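Local coordinates for putative cytoplasmic protein (Salmonella typhimurium LT2, PDB 2Q02), which binds zinc in a xylose isomerase-like TIM barrel and may act as an isomerase, although its substrate and physiological role remain unknown, at residues A[25-30]-A[254-259]. Numbering follows the deposited sequence.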
loop_
_atom_site.group_PDB
_atom_site.type_symbol
_atom_site.label_atom_id
_atom_site.label_comp_id
_atom_site.label_asym_id
_atom_site.label_seq_id
_atom_site.Cartn_x
_atom_site.Cartn_y
_atom_site.Cartn_z
ATOM N N PHE A 25 1.265 -7.562 -15.840
ATOM C CA PHE A 25 -0.101 -8.096 -15.777
ATOM C C PHE A 25 -0.145 -9.564 -16.182
ATOM O O PHE A 25 -0.864 -10.354 -15.569
ATOM C CB PHE A 25 -1.055 -7.298 -16.698
ATOM C CG PHE A 25 -1.502 -5.942 -16.149
ATOM C CD1 PHE A 25 -0.852 -5.316 -15.085
ATOM C CD2 PHE A 25 -2.574 -5.280 -16.735
ATOM C CE1 PHE A 25 -1.277 -4.088 -14.616
ATOM C CE2 PHE A 25 -2.996 -4.047 -16.253
ATOM C CZ PHE A 25 -2.343 -3.458 -15.201
ATOM N N ARG A 26 0.618 -9.914 -17.217
ATOM C CA ARG A 26 0.657 -11.285 -17.742
ATOM C C ARG A 26 1.231 -12.243 -16.681
ATOM O O ARG A 26 0.747 -13.362 -16.521
ATOM C CB ARG A 26 1.453 -11.350 -19.068
ATOM C CG ARG A 26 1.480 -12.737 -19.722
ATOM C CD ARG A 26 2.108 -12.727 -21.117
ATOM N NE ARG A 26 3.404 -12.044 -21.123
ATOM C CZ ARG A 26 3.804 -11.119 -22.005
ATOM N NH1 ARG A 26 3.037 -10.747 -23.034
ATOM N NH2 ARG A 26 5.012 -10.571 -21.865
ATOM N N LEU A 27 2.237 -11.781 -15.942
ATOM C CA LEU A 27 2.842 -12.559 -14.852
ATOM C C LEU A 27 1.832 -12.828 -13.734
ATOM O O LEU A 27 1.681 -13.976 -13.287
ATOM C CB LEU A 27 4.075 -11.817 -14.312
ATOM C CG LEU A 27 4.915 -12.426 -13.197
ATOM C CD1 LEU A 27 6.312 -11.861 -13.293
ATOM C CD2 LEU A 27 4.303 -12.152 -11.835
ATOM N N VAL A 28 1.136 -11.773 -13.302
ATOM C CA VAL A 28 0.136 -11.881 -12.235
ATOM C C VAL A 28 -0.991 -12.860 -12.625
ATOM O O VAL A 28 -1.456 -13.635 -11.785
ATOM C CB VAL A 28 -0.442 -10.495 -11.865
ATOM C CG1 VAL A 28 -1.601 -10.621 -10.874
ATOM C CG2 VAL A 28 0.642 -9.598 -11.297
ATOM N N LYS A 29 -1.408 -12.846 -13.894
ATOM C CA LYS A 29 -2.401 -13.823 -14.382
ATOM C C LYS A 29 -1.815 -15.245 -14.411
ATOM O O LYS A 29 -2.496 -16.184 -13.994
ATOM C CB LYS A 29 -3.020 -13.420 -15.734
ATOM C CG LYS A 29 -3.845 -14.553 -16.437
ATOM C CD LYS A 29 -5.296 -14.150 -16.728
ATOM C CE LYS A 29 -6.097 -15.253 -17.473
ATOM N NZ LYS A 29 -5.578 -15.537 -18.853
ATOM N N ARG A 30 -0.567 -15.410 -14.866
ATOM C CA ARG A 30 0.113 -16.716 -14.834
ATOM C C ARG A 30 0.108 -17.310 -13.413
ATOM O O ARG A 30 -0.034 -18.523 -13.235
ATOM C CB ARG A 30 1.563 -16.618 -15.371
ATOM C CG ARG A 30 1.724 -16.714 -16.912
ATOM C CD ARG A 30 3.212 -16.756 -17.361
ATOM N NE ARG A 30 3.769 -15.412 -17.547
ATOM C CZ ARG A 30 4.751 -14.856 -16.832
ATOM N NH1 ARG A 30 5.370 -15.507 -15.862
ATOM N NH2 ARG A 30 5.124 -13.615 -17.100
ATOM N N TRP A 254 15.987 -9.409 -10.350
ATOM C CA TRP A 254 15.122 -10.606 -10.418
ATOM C C TRP A 254 14.530 -10.851 -11.818
ATOM O O TRP A 254 13.915 -9.954 -12.403
ATOM C CB TRP A 254 13.943 -10.456 -9.439
ATOM C CG TRP A 254 14.287 -10.432 -7.965
ATOM C CD1 TRP A 254 15.522 -10.379 -7.404
ATOM C CD2 TRP A 254 13.356 -10.450 -6.880
ATOM N NE1 TRP A 254 15.423 -10.376 -6.033
ATOM C CE2 TRP A 254 14.102 -10.419 -5.688
ATOM C CE3 TRP A 254 11.958 -10.496 -6.802
ATOM C CZ2 TRP A 254 13.503 -10.430 -4.433
ATOM C CZ3 TRP A 254 11.363 -10.499 -5.555
ATOM C CH2 TRP A 254 12.135 -10.469 -4.384
ATOM N N SER A 255 14.674 -12.073 -12.332
ATOM C CA SER A 255 13.950 -12.473 -13.544
ATOM C C SER A 255 12.452 -12.673 -13.252
ATOM O O SER A 255 12.030 -12.694 -12.087
ATOM C CB SER A 255 14.542 -13.754 -14.120
ATOM O OG SER A 255 14.243 -14.860 -13.294
ATOM N N GLU A 256 11.654 -12.812 -14.311
ATOM C CA GLU A 256 10.218 -13.046 -14.170
ATOM C C GLU A 256 9.929 -14.346 -13.424
ATOM O O GLU A 256 8.898 -14.468 -12.747
ATOM C CB GLU A 256 9.534 -13.125 -15.531
ATOM C CG GLU A 256 9.326 -11.800 -16.230
ATOM C CD GLU A 256 8.379 -11.927 -17.420
ATOM O OE1 GLU A 256 7.428 -12.727 -17.319
ATOM O OE2 GLU A 256 8.583 -11.241 -18.451
ATOM N N ALA A 257 10.828 -15.319 -13.591
ATOM C CA ALA A 257 10.764 -16.587 -12.873
ATOM C C ALA A 257 11.016 -16.372 -11.370
ATOM O O ALA A 257 10.236 -16.849 -10.546
ATOM C CB ALA A 257 11.774 -17.589 -13.464
ATOM N N GLU A 258 12.088 -15.646 -11.029
ATOM C CA GLU A 258 12.443 -15.353 -9.630
ATOM C C GLU A 258 11.306 -14.606 -8.907
ATOM O O GLU A 258 11.025 -14.875 -7.729
ATOM C CB GLU A 258 13.743 -14.536 -9.578
ATOM C CG GLU A 258 14.204 -14.081 -8.172
ATOM C CD GLU A 258 15.157 -15.073 -7.482
ATOM O OE1 GLU A 258 16.294 -15.305 -7.989
ATOM O OE2 GLU A 258 14.766 -15.601 -6.413
ATOM N N ILE A 259 10.662 -13.676 -9.623
ATOM C CA ILE A 259 9.505 -12.928 -9.112
ATOM C C ILE A 259 8.362 -13.880 -8.814
ATOM O O ILE A 259 7.727 -13.770 -7.756
ATOM C CB ILE A 259 9.005 -11.853 -10.118
ATOM C CG1 ILE A 259 9.990 -10.691 -10.230
ATOM C CG2 ILE A 259 7.669 -11.263 -9.698
ATOM C CD1 ILE A 259 9.606 -9.705 -11.352
#
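Leu27 reaches from one helix to the first turn of another, its CD1 methyl lying 3.7 Å from Glu256 O. The same methyl is 4.1 Å from Glu256 CB, and 3.9 Å separates it from Ile259 CG2. The leucine and isoleucine side chains meet at about a right angle, and CG2 of Ile259 touches both leucine methyls. The first torsion of Leu27 (chi1 -178°) sets CG opposite the backbone N and helps bring both methyls to the isoleucine. At the more exposed margin a salt bridge flanks the apolar contact: Arg30 NH2 donates to Glu256 OE1, which comes to the edge of the guanidinium near its plane. Arg30 is modelled in two conformers and touches a crystal neighbour; the very short separation and the details of this pairing are therefore doubtful. Arg30 NH1 has a second carboxylate partner in Glu260, one turn farther on. Ser255 N-caps helix 256-271, OG accepting from Glu258 N at 3.2 Å. In the closed eight-stranded barrel the contact joins the first and last helices of the outer layer, 21-30 and 256-271, which follow the adjacent strands 9-12 and 242-244, while Phe25 and Val28 pack inward on strand 35-39.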